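Local atomic coordinates of chitin binding protein (Streptomyces lividans, PDB entry 5FTZ), a protein that is a copper-binding lytic polysaccharide monooxygenase of family AA10 that probably cleaves polysaccharides such as chitin oxidatively. Residues H91-F96 with V124-K129; W85-R90 with A153-H158; T4-S9 with Q79-R84; G46-A51 with L111-L116. One frame throughout, in Å; residues are numbered along the deposited sequence.

Overall arrangement
Starting at the N terminus, 4-9 comes first and finds its partner 79-84 some 70 residues later, so interaction 3 closes before interactions 1 and 2 open. Interaction 4 begins inside that span at 46-51 and ends at 111-116, crossing each of the other three. Interaction 2 opens at 85-90, directly after interaction 3 on the same strand 80-87, and closes late at 153-158; interaction 1 lies wholly within that span. Interactions 1 and 2 touch, joined among others by Thr93 and Trp155. Interaction 3 pairs two strands of the three-stranded sheet, interaction 2 packs it on the larger one, interaction 1 extends the larger sheet, and interaction 4 ties two long loops.

Interaction 1: residues H91-F96 with V124-K129; sequences HATTDF and VPYGGK. With CU (copper (II) ion), chain B.
Phe96 and Val124 form an antiparallel hydrogen-bonded pair, with Phe96 N to Val124 O at 3.0 Å and Val124 N to Phe96 O at 2.8 Å; Asp95 and Pro125 make the non-hydrogen-bonded pair beside it. Past Pro125, Tyr126 N bonds Thr94 O at 2.8 Å and the chain bends through a type I' turn from Tyr126 to Lys129. Gly127 and Gly128 take its two positive-phi corners, and the turn brings Lys129 O to within 2.9 Å of Thr93 N.

The Phe96 ring meets Tyr126 in a T-shaped stack, its plane at 88° to the tyrosine ring. The CE2 corner does the touching: it approaches one face of Tyr126 off centre, 3.9 Å from CD1. Thr93 crosses Tyr126 obliquely, its CG2 methyl 3.7 Å from Tyr126 CB. Next along the chain, Thr94 and Asp95 both face Thr156, a classic beta bulge where strand 93-100 turns its corner.

Thr93 chi1 of -66° sets OG1 beside the backbone N, from where it donates to His91 O at 2.8 Å and takes the indole N-H of Trp155. An alanine in place of Thr93 would probably leave that indole N-H and His91 O without their mate and open a gap beside Tyr126 CB. The hydroxyl thus ties down the backbone of a copper ligand: His91 NE2 sits 1.9 Å from the copper ion, which the amino-terminal nitrogen of His1 also binds, as in the histidine brace of this enzyme family.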
# COMPACT_ATOMS: atom_id res chain seq x y z
N HIS A 91 -2.39 -11.36 4.38
CA HIS A 91 -1.77 -10.25 3.66
C HIS A 91 -2.71 -9.08 3.56
O HIS A 91 -3.95 -9.26 3.54
CB HIS A 91 -1.51 -10.65 2.22
CG HIS A 91 -0.62 -11.84 2.05
ND1 HIS A 91 0.66 -11.88 2.55
CD2 HIS A 91 -0.84 -13.03 1.45
CE1 HIS A 91 1.21 -13.03 2.25
NE2 HIS A 91 0.31 -13.76 1.60
N ALA A 92 -2.18 -7.88 3.52
CA ALA A 92 -2.92 -6.68 3.12
C ALA A 92 -3.66 -7.01 1.83
O ALA A 92 -3.10 -7.58 0.89
CB ALA A 92 -1.99 -5.50 2.92
N THR A 93 -4.94 -6.62 1.76
CA THR A 93 -5.84 -7.09 0.75
C THR A 93 -6.46 -5.93 -0.01
O THR A 93 -6.95 -4.96 0.61
CB THR A 93 -6.94 -7.92 1.44
OG1 THR A 93 -6.26 -9.10 1.99
CG2 THR A 93 -8.04 -8.35 0.45
N THR A 94 -6.55 -6.08 -1.34
CA THR A 94 -7.26 -5.16 -2.20
C THR A 94 -8.74 -5.51 -2.20
O THR A 94 -9.55 -4.66 -1.82
CB THR A 94 -6.71 -5.20 -3.63
OG1 THR A 94 -5.34 -4.80 -3.58
CG2 THR A 94 -7.47 -4.29 -4.58
N ASP A 95 -9.13 -6.72 -2.58
CA ASP A 95 -10.55 -7.09 -2.60
C ASP A 95 -10.75 -8.60 -2.66
O ASP A 95 -9.80 -9.38 -2.81
CB ASP A 95 -11.30 -6.39 -3.73
CG ASP A 95 -11.01 -6.91 -5.07
OD1 ASP A 95 -10.15 -7.73 -5.26
OD2 ASP A 95 -11.73 -6.48 -6.01
N PHE A 96 -12.00 -8.95 -2.46
CA PHE A 96 -12.53 -10.31 -2.70
C PHE A 96 -13.60 -10.23 -3.75
O PHE A 96 -14.47 -9.34 -3.63
CB PHE A 96 -13.11 -10.93 -1.42
CG PHE A 96 -12.11 -11.09 -0.29
CD1 PHE A 96 -11.32 -12.24 -0.19
CD2 PHE A 96 -11.89 -10.09 0.61
CE1 PHE A 96 -10.39 -12.39 0.83
CE2 PHE A 96 -10.98 -10.23 1.62
CZ PHE A 96 -10.21 -11.38 1.72
N VAL A 124 -16.14 -7.48 -2.41
CA VAL A 124 -15.81 -6.80 -1.13
C VAL A 124 -14.53 -6.01 -1.31
O VAL A 124 -13.43 -6.59 -1.26
CB VAL A 124 -15.72 -7.81 -0.01
CG1 VAL A 124 -15.50 -7.13 1.31
CG2 VAL A 124 -17.01 -8.62 0.08
N PRO A 125 -14.64 -4.68 -1.56
CA PRO A 125 -13.43 -3.86 -1.55
C PRO A 125 -12.89 -3.89 -0.12
O PRO A 125 -13.68 -3.73 0.86
CB PRO A 125 -13.95 -2.48 -1.95
CG PRO A 125 -15.31 -2.71 -2.56
CD PRO A 125 -15.86 -3.89 -1.82
N TYR A 126 -11.57 -4.07 0.07
CA TYR A 126 -11.03 -4.26 1.42
C TYR A 126 -10.03 -3.19 1.86
O TYR A 126 -9.57 -3.22 2.99
CB TYR A 126 -10.38 -5.65 1.55
CG TYR A 126 -10.55 -6.31 2.88
CD1 TYR A 126 -11.77 -6.81 3.29
CD2 TYR A 126 -9.49 -6.40 3.78
CE1 TYR A 126 -11.93 -7.42 4.52
CE2 TYR A 126 -9.65 -6.98 5.01
CZ TYR A 126 -10.89 -7.46 5.39
OH TYR A 126 -11.05 -8.05 6.66
N GLY A 127 -9.73 -2.24 1.02
CA GLY A 127 -9.02 -1.03 1.46
C GLY A 127 -7.59 -1.24 1.87
O GLY A 127 -7.07 -0.39 2.62
N GLY A 128 -6.92 -2.32 1.47
CA GLY A 128 -5.55 -2.54 1.89
C GLY A 128 -5.37 -3.14 3.27
O GLY A 128 -4.26 -3.27 3.74
N LYS A 129 -6.48 -3.43 3.94
CA LYS A 129 -6.41 -3.94 5.29
C LYS A 129 -6.05 -5.44 5.32
O LYS A 129 -6.20 -6.16 4.34
CB LYS A 129 -7.72 -3.67 6.01
CG LYS A 129 -8.02 -2.16 6.18
CD LYS A 129 -6.97 -1.44 6.99
CE LYS A 129 -7.45 -0.06 7.37
NZ LYS A 129 -6.46 0.96 6.99
CU CU B . 0.31 -15.62 1.17
O HOH W 1 -10.29 -1.74 -1.75

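Interaction 2: residues W85-R90 with A153-H158. With CU (copper (II) ion), chain C.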
# COMPACT_ATOMS: atom_id res chain seq x y z
N TRP A 85 -13.24 -17.56 4.26
CA TRP A 85 -11.84 -17.84 3.96
C TRP A 85 -11.14 -18.25 5.21
O TRP A 85 -11.36 -17.65 6.31
CB TRP A 85 -11.11 -16.61 3.42
CG TRP A 85 -11.48 -16.24 1.98
CD1 TRP A 85 -12.64 -15.59 1.58
CD2 TRP A 85 -10.77 -16.53 0.80
NE1 TRP A 85 -12.67 -15.47 0.23
CE2 TRP A 85 -11.51 -15.97 -0.29
CE3 TRP A 85 -9.56 -17.15 0.54
CZ2 TRP A 85 -11.07 -16.13 -1.62
CZ3 TRP A 85 -9.12 -17.28 -0.77
CH2 TRP A 85 -9.87 -16.73 -1.84
N GLN A 86 -10.17 -19.13 5.06
CA GLN A 86 -9.21 -19.46 6.12
C GLN A 86 -7.86 -19.07 5.60
O GLN A 86 -7.50 -19.39 4.45
CB GLN A 86 -9.21 -20.97 6.42
CG GLN A 86 -10.54 -21.51 6.88
CD GLN A 86 -11.02 -21.08 8.24
OE1 GLN A 86 -10.29 -20.46 9.01
NE2 GLN A 86 -12.25 -21.44 8.55
N PHE A 87 -7.07 -18.28 6.36
CA PHE A 87 -5.79 -17.84 5.90
C PHE A 87 -4.64 -18.44 6.75
O PHE A 87 -4.77 -18.57 7.96
CB PHE A 87 -5.70 -16.32 6.03
CG PHE A 87 -6.75 -15.59 5.26
CD1 PHE A 87 -6.75 -15.53 3.89
CD2 PHE A 87 -7.83 -15.00 5.92
CE1 PHE A 87 -7.74 -14.84 3.21
CE2 PHE A 87 -8.81 -14.33 5.24
CZ PHE A 87 -8.78 -14.25 3.88
N THR A 88 -3.55 -18.78 6.10
CA THR A 88 -2.32 -19.13 6.78
C THR A 88 -1.35 -17.96 6.78
O THR A 88 -0.39 -17.99 7.57
CB THR A 88 -1.64 -20.33 6.12
OG1 THR A 88 -1.39 -20.03 4.76
CG2 THR A 88 -2.57 -21.54 6.12
N ALA A 89 -1.54 -16.97 5.89
CA ALA A 89 -0.79 -15.71 5.91
C ALA A 89 -1.77 -14.57 5.54
O ALA A 89 -2.32 -14.55 4.41
CB ALA A 89 0.39 -15.76 4.99
N ARG A 90 -1.98 -13.63 6.46
CA ARG A 90 -3.04 -12.59 6.34
C ARG A 90 -2.59 -11.28 5.65
O ARG A 90 -2.46 -10.22 6.27
CB ARG A 90 -3.54 -12.26 7.73
CG ARG A 90 -4.30 -13.41 8.38
CD ARG A 90 -4.21 -13.34 9.88
NE ARG A 90 -4.78 -12.12 10.39
CZ ARG A 90 -4.75 -11.76 11.66
NH1 ARG A 90 -4.23 -12.57 12.59
NH2 ARG A 90 -5.28 -10.59 11.99
N ALA A 153 -13.83 -17.89 -6.29
CA ALA A 153 -13.47 -16.85 -5.35
C ALA A 153 -12.08 -16.41 -5.65
O ALA A 153 -11.19 -17.23 -5.83
CB ALA A 153 -13.60 -17.42 -3.95
N VAL A 154 -11.90 -15.10 -5.73
CA VAL A 154 -10.61 -14.50 -6.04
C VAL A 154 -10.26 -13.48 -4.98
O VAL A 154 -11.01 -12.54 -4.73
CB VAL A 154 -10.62 -13.89 -7.44
CG1 VAL A 154 -9.19 -13.42 -7.75
CG2 VAL A 154 -11.09 -14.87 -8.52
N TRP A 155 -9.11 -13.70 -4.33
CA TRP A 155 -8.58 -12.81 -3.29
C TRP A 155 -7.36 -12.08 -3.85
O TRP A 155 -6.36 -12.70 -4.11
CB TRP A 155 -8.21 -13.67 -2.09
CG TRP A 155 -7.41 -12.95 -1.04
CD1 TRP A 155 -7.51 -11.65 -0.68
CD2 TRP A 155 -6.43 -13.54 -0.16
NE1 TRP A 155 -6.59 -11.36 0.35
CE2 TRP A 155 -5.96 -12.53 0.70
CE3 TRP A 155 -5.92 -14.84 -0.01
CZ2 TRP A 155 -4.97 -12.77 1.65
CZ3 TRP A 155 -5.00 -15.07 0.96
CH2 TRP A 155 -4.52 -14.04 1.76
N THR A 156 -7.48 -10.76 -4.04
CA THR A 156 -6.38 -9.99 -4.61
C THR A 156 -5.58 -9.31 -3.53
O THR A 156 -6.13 -8.63 -2.65
CB THR A 156 -6.89 -8.99 -5.62
OG1 THR A 156 -7.57 -9.68 -6.69
CG2 THR A 156 -5.74 -8.14 -6.20
N VAL A 157 -4.26 -9.53 -3.56
CA VAL A 157 -3.38 -9.05 -2.52
C VAL A 157 -2.83 -7.66 -2.85
O VAL A 157 -2.31 -7.43 -3.94
CB VAL A 157 -2.24 -10.07 -2.31
CG1 VAL A 157 -1.24 -9.59 -1.27
CG2 VAL A 157 -2.85 -11.43 -1.89
N HIS A 158 -2.91 -6.78 -1.88
CA HIS A 158 -2.47 -5.40 -2.03
C HIS A 158 -0.92 -5.31 -2.24
O HIS A 158 -0.16 -5.99 -1.61
CB HIS A 158 -2.85 -4.70 -0.76
CG HIS A 158 -2.35 -3.27 -0.62
ND1 HIS A 158 -3.01 -2.17 -1.13
CD2 HIS A 158 -1.34 -2.80 0.14
CE1 HIS A 158 -2.36 -1.07 -0.77
NE2 HIS A 158 -1.35 -1.43 -0.02
CU CU C . 0.05 -0.13 0.33
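Trp85, Phe87 and Trp155 form an aromatic cluster in which Trp155 is the middle member. Phe87 comes edge-on to one face of this indole, over the six-membered ring, with the planes at 59°. CD1 of Phe87 lies only 3.4 Å from Trp155 CH2, and its CE1 rides above the same face toward the rim. The opposite face is met by the CG2 methyl of Val157, two residues on in the same strand.

Toward Trp85 the roles change. Here Trp155 offers an edge and Trp85 a face, the ring planes inclined at 61°. The closest element is the Trp155 methylene: CB stands 4.0 Å from the centroid of the Trp85 six-membered ring, a CH-pi contact, and 3.5 Å from Trp85 CH2. Ala153 CB adds a contact of 3.7 Å to Trp85 CZ2, and Ala89 O reaches the rim of Trp155 in the ring plane, 3.5 Å from Trp155 CH2. The indole N-H of Trp85 bonds Tyr98 OH.

Just beyond, His158 NE2 binds a second copper ion together with Asp159 and the same two residues of a neighbouring subunit. Strands 85-87 and 153-157, whose axes come within 10.9 Å, belong to the two facing sheets of the beta sandwich, and Phe96 of strand 93-100 joins the cluster by stacking on Trp155.

Interaction 3: residues T4-S9 with Q79-R84; sequences TDLPVS and QSYTFR
Asp5 and Arg84 form a salt bridge in which the guanidinium is gripped side-on by two bonds, one to each carboxylate oxygen. Arg84 NE reaches Asp5 OD1 at 2.8 Å on its syn side, 18° out of the carboxylate plane, while Arg84 NH2 comes to Asp5 OD2 at 3.0 Å from well above that plane. The two flat groups are accordingly twisted, by 54°. The bend of the arginine chain at chi3 (74°) sets NE where it meets Asp5 OD1. Asp5 OD2 has a second partner in Gln86 NE2, so the carboxylate is held from two sources.

Backbone bonds run underneath. Arg84 N gives to Leu6 O, and Arg84 O takes Asp5 N at 2.9 Å and, weakly, Leu6 N.

Leu6 covers the guanidinium: its CD1 methyl lies centrally over one face, 3.4 Å from Arg84 CZ, so the charged group has a polar edge and an apolar face. Farther out, Pro7, which follows a cis peptide bond, packs obliquely against two rings. Its CD lies 3.7 Å from Phe83 CD2 and 3.8 Å from Tyr81 CE2. The tyrosine in turn sets CD2 over the centre of the Phe83 ring. At the far end Ser9, the N-cap of helix 10-15, donates OG to Thr4 O at 2.8 Å.

Asp5 and Leu6 both opposite Arg84 make a classic beta bulge, placed where the first strand of the antiparallel three-stranded sheet of this LPMO beta sandwich breaks off.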
# COMPACT_ATOMS: atom_id res chain seq x y z
N THR A 4 -10.99 -20.79 0.41
CA THR A 4 -12.36 -20.73 0.93
C THR A 4 -12.74 -22.09 1.51
O THR A 4 -12.52 -23.15 0.90
CB THR A 4 -13.36 -20.36 -0.16
OG1 THR A 4 -13.02 -21.09 -1.31
CG2 THR A 4 -13.34 -18.87 -0.49
N ASP A 5 -13.38 -22.03 2.66
CA ASP A 5 -14.00 -23.24 3.21
C ASP A 5 -15.53 -23.17 3.24
O ASP A 5 -16.14 -24.18 3.45
CB ASP A 5 -13.39 -23.70 4.56
CG ASP A 5 -13.75 -22.87 5.65
OD1 ASP A 5 -14.21 -21.76 5.49
OD2 ASP A 5 -13.61 -23.32 6.83
N LEU A 6 -16.10 -22.02 2.87
CA LEU A 6 -17.55 -21.92 2.62
C LEU A 6 -17.77 -21.04 1.41
O LEU A 6 -17.40 -19.86 1.45
CB LEU A 6 -18.36 -21.33 3.80
CG LEU A 6 -18.39 -22.15 5.04
CD1 LEU A 6 -18.94 -21.35 6.19
CD2 LEU A 6 -19.19 -23.45 4.82
N PRO A 7 -18.34 -21.56 0.30
CA PRO A 7 -18.57 -22.97 0.04
C PRO A 7 -17.20 -23.65 -0.14
O PRO A 7 -16.29 -23.02 -0.70
CB PRO A 7 -19.34 -22.93 -1.30
CG PRO A 7 -18.91 -21.68 -1.98
CD PRO A 7 -18.51 -20.72 -0.90
N VAL A 8 -17.06 -24.86 0.35
CA VAL A 8 -15.75 -25.50 0.38
C VAL A 8 -15.15 -25.61 -1.02
O VAL A 8 -15.81 -26.08 -1.96
CB VAL A 8 -15.77 -26.81 1.15
CG1 VAL A 8 -16.60 -27.85 0.47
CG2 VAL A 8 -14.36 -27.28 1.39
N SER A 9 -13.90 -25.21 -1.16
CA SER A 9 -13.20 -25.20 -2.44
C SER A 9 -12.55 -26.52 -2.74
O SER A 9 -12.33 -27.36 -1.88
CB SER A 9 -12.17 -24.09 -2.45
OG SER A 9 -11.25 -24.23 -1.35
N GLN A 79 -30.51 -16.30 -2.00
CA GLN A 79 -30.50 -16.25 -0.54
C GLN A 79 -29.14 -15.73 -0.08
O GLN A 79 -28.10 -16.03 -0.69
CB GLN A 79 -30.67 -17.69 -0.05
CG GLN A 79 -30.82 -17.97 1.41
CD GLN A 79 -31.46 -19.36 1.65
OE1 GLN A 79 -32.65 -19.60 1.30
NE2 GLN A 79 -30.71 -20.24 2.24
N SER A 80 -29.12 -15.05 1.04
CA SER A 80 -27.86 -14.63 1.66
C SER A 80 -27.08 -15.86 2.14
O SER A 80 -27.62 -16.88 2.51
CB SER A 80 -28.11 -13.68 2.82
OG SER A 80 -26.93 -12.98 3.06
N TYR A 81 -25.76 -15.74 2.09
CA TYR A 81 -24.86 -16.85 2.41
C TYR A 81 -23.60 -16.31 3.03
O TYR A 81 -23.13 -15.23 2.65
CB TYR A 81 -24.57 -17.63 1.12
CG TYR A 81 -23.72 -18.89 1.28
CD1 TYR A 81 -24.31 -20.09 1.61
CD2 TYR A 81 -22.37 -18.87 1.08
CE1 TYR A 81 -23.57 -21.27 1.77
CE2 TYR A 81 -21.56 -20.01 1.24
CZ TYR A 81 -22.17 -21.20 1.55
OH TYR A 81 -21.40 -22.37 1.75
N THR A 82 -23.05 -17.01 4.00
CA THR A 82 -21.73 -16.65 4.56
C THR A 82 -20.62 -17.28 3.77
O THR A 82 -20.47 -18.51 3.77
CB THR A 82 -21.64 -17.07 6.02
OG1 THR A 82 -22.54 -16.24 6.77
CG2 THR A 82 -20.25 -16.88 6.58
N PHE A 83 -19.82 -16.45 3.11
CA PHE A 83 -18.63 -16.89 2.41
C PHE A 83 -17.49 -16.81 3.40
O PHE A 83 -17.43 -15.84 4.17
CB PHE A 83 -18.37 -16.01 1.17
CG PHE A 83 -19.40 -16.18 0.13
CD1 PHE A 83 -20.58 -15.40 0.15
CD2 PHE A 83 -19.25 -17.12 -0.86
CE1 PHE A 83 -21.56 -15.59 -0.79
CE2 PHE A 83 -20.24 -17.29 -1.82
CZ PHE A 83 -21.39 -16.53 -1.77
N ARG A 84 -16.63 -17.83 3.47
CA ARG A 84 -15.61 -17.85 4.48
C ARG A 84 -14.27 -18.31 3.90
O ARG A 84 -14.21 -19.32 3.18
CB ARG A 84 -16.03 -18.76 5.61
CG ARG A 84 -15.11 -18.76 6.81
CD ARG A 84 -15.67 -19.52 8.02
NE ARG A 84 -15.62 -20.93 7.82
CZ ARG A 84 -16.41 -21.83 8.42
NH1 ARG A 84 -17.36 -21.44 9.27
NH2 ARG A 84 -16.26 -23.11 8.16

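Interaction 4: residues G46-A51 with L111-L116; sequences GTICSA and LARSDL
Gly46 and Leu111 are joined by the single direct hydrogen bond of this loop-to-loop contact, Gly46 N to Leu111 O at 3.0 Å. The same carbonyl oxygen accepts a hydrogen bond from a water at 2.9 Å, and that water accepts weakly from Ile48 N, so one carbonyl oxygen of 111-116 holds two N-H groups of 46-51, one directly and one through the water. Ile48 carries its CD1 methyl to 111-116, 3.7 Å from Leu111 O and 3.8 Å from Ala112 CA, with Arg113 NH1 a little farther off. An alanine in place of Ile48 would probably open a gap beside Leu111 O and Ala112 CA, where CD1 now packs. Nearby, Cys49 SG rests 3.7 Å from Leu111 CD2.

Several groups hold these first contacts in place. Cys49 is fixed by a disulfide to Cys167 of strand 162-171, and Ile48 and Leu111 both lie against strand 148-157. The 3-10 turn 113-115 is fastened at its start by Asp115 OD2, whose anti lone pair receives Ala112 N at 2.9 Å; His109 bonds the same oxygen.

Arg113 carries an extended chain to a guanidinium that meets Asp45 in a salt bridge and the carbonyls of Pro39, Ser41 and Pro43. Its positive charge is probably balanced by Asp45 and eased by the carbonyls, binding the loop before Gly46 to 111-116 by polar bonds while Ile48 and Cys49 supply the apolar half.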
# COMPACT_ATOMS: atom_id res chain seq x y z
N GLY A 46 -8.63 -22.88 -18.50
CA GLY A 46 -8.30 -24.25 -18.22
C GLY A 46 -7.29 -24.46 -17.12
O GLY A 46 -7.00 -25.61 -16.79
N THR A 47 -6.77 -23.38 -16.56
CA THR A 47 -5.85 -23.44 -15.42
C THR A 47 -6.30 -22.46 -14.34
O THR A 47 -5.54 -22.20 -13.39
CB THR A 47 -4.41 -23.11 -15.78
OG1 THR A 47 -4.28 -21.69 -16.03
CG2 THR A 47 -3.92 -23.92 -16.95
N ILE A 48 -7.56 -22.03 -14.38
CA ILE A 48 -8.04 -21.06 -13.42
C ILE A 48 -8.03 -21.64 -12.01
O ILE A 48 -7.48 -21.04 -11.07
CB ILE A 48 -9.42 -20.53 -13.78
CG1 ILE A 48 -9.36 -19.75 -15.11
CG2 ILE A 48 -9.93 -19.60 -12.70
CD1 ILE A 48 -10.72 -19.58 -15.73
N CYS A 49 -8.60 -22.83 -11.85
CA CYS A 49 -8.77 -23.41 -10.51
C CYS A 49 -7.46 -23.84 -9.90
O CYS A 49 -7.37 -23.96 -8.67
CB CYS A 49 -9.74 -24.58 -10.53
SG CYS A 49 -11.39 -24.13 -11.18
N SER A 50 -6.39 -24.01 -10.70
CA SER A 50 -5.05 -24.30 -10.22
C SER A 50 -4.18 -23.06 -10.15
O SER A 50 -3.00 -23.17 -9.82
CB SER A 50 -4.34 -25.33 -11.11
OG SER A 50 -4.14 -24.84 -12.43
N ALA A 51 -4.71 -21.91 -10.49
CA ALA A 51 -3.98 -20.63 -10.64
C ALA A 51 -2.74 -20.76 -11.52
O ALA A 51 -1.74 -20.05 -11.32
CB ALA A 51 -3.64 -20.01 -9.33
N LEU A 111 -12.47 -25.56 -16.41
CA LEU A 111 -13.15 -24.28 -16.30
C LEU A 111 -12.41 -23.18 -17.06
O LEU A 111 -11.18 -23.01 -16.93
CB LEU A 111 -13.24 -23.86 -14.82
CG LEU A 111 -14.18 -22.70 -14.53
CD1 LEU A 111 -15.62 -23.15 -14.62
CD2 LEU A 111 -13.85 -22.14 -13.14
N ALA A 112 -13.19 -22.37 -17.75
CA ALA A 112 -12.65 -21.26 -18.52
C ALA A 112 -13.53 -20.02 -18.40
O ALA A 112 -14.69 -20.11 -17.90
CB ALA A 112 -12.61 -21.67 -19.99
N ARG A 113 -12.99 -18.86 -18.81
CA ARG A 113 -13.79 -17.63 -18.78
C ARG A 113 -15.13 -17.73 -19.48
O ARG A 113 -16.11 -17.15 -19.03
CB ARG A 113 -12.97 -16.47 -19.32
CG ARG A 113 -11.83 -16.06 -18.39
CD ARG A 113 -10.75 -15.31 -19.20
NE ARG A 113 -9.65 -14.88 -18.35
CZ ARG A 113 -8.69 -15.65 -17.86
NH1 ARG A 113 -8.65 -16.96 -18.06
NH2 ARG A 113 -7.77 -15.10 -17.09
N SER A 114 -15.20 -18.47 -20.57
CA SER A 114 -16.46 -18.62 -21.33
C SER A 114 -17.55 -19.33 -20.52
O SER A 114 -18.73 -19.22 -20.80
CB SER A 114 -16.20 -19.41 -22.61
OG SER A 114 -15.50 -20.65 -22.39
N ASP A 115 -17.14 -20.06 -19.46
CA ASP A 115 -18.11 -20.72 -18.56
C ASP A 115 -18.68 -19.82 -17.49
O ASP A 115 -19.68 -20.17 -16.90
CB ASP A 115 -17.44 -21.89 -17.87
CG ASP A 115 -16.95 -22.94 -18.87
OD1 ASP A 115 -17.79 -23.32 -19.71
OD2 ASP A 115 -15.71 -23.32 -18.83
N LEU A 116 -18.04 -18.69 -17.27
CA LEU A 116 -18.31 -17.84 -16.14
C LEU A 116 -19.09 -16.61 -16.52
O LEU A 116 -18.88 -16.02 -17.61
CB LEU A 116 -17.01 -17.42 -15.46
CG LEU A 116 -16.28 -18.49 -14.67
CD1 LEU A 116 -14.79 -18.13 -14.45
CD2 LEU A 116 -17.00 -18.78 -13.35
O HOH W 2 -9.54 -24.06 -14.80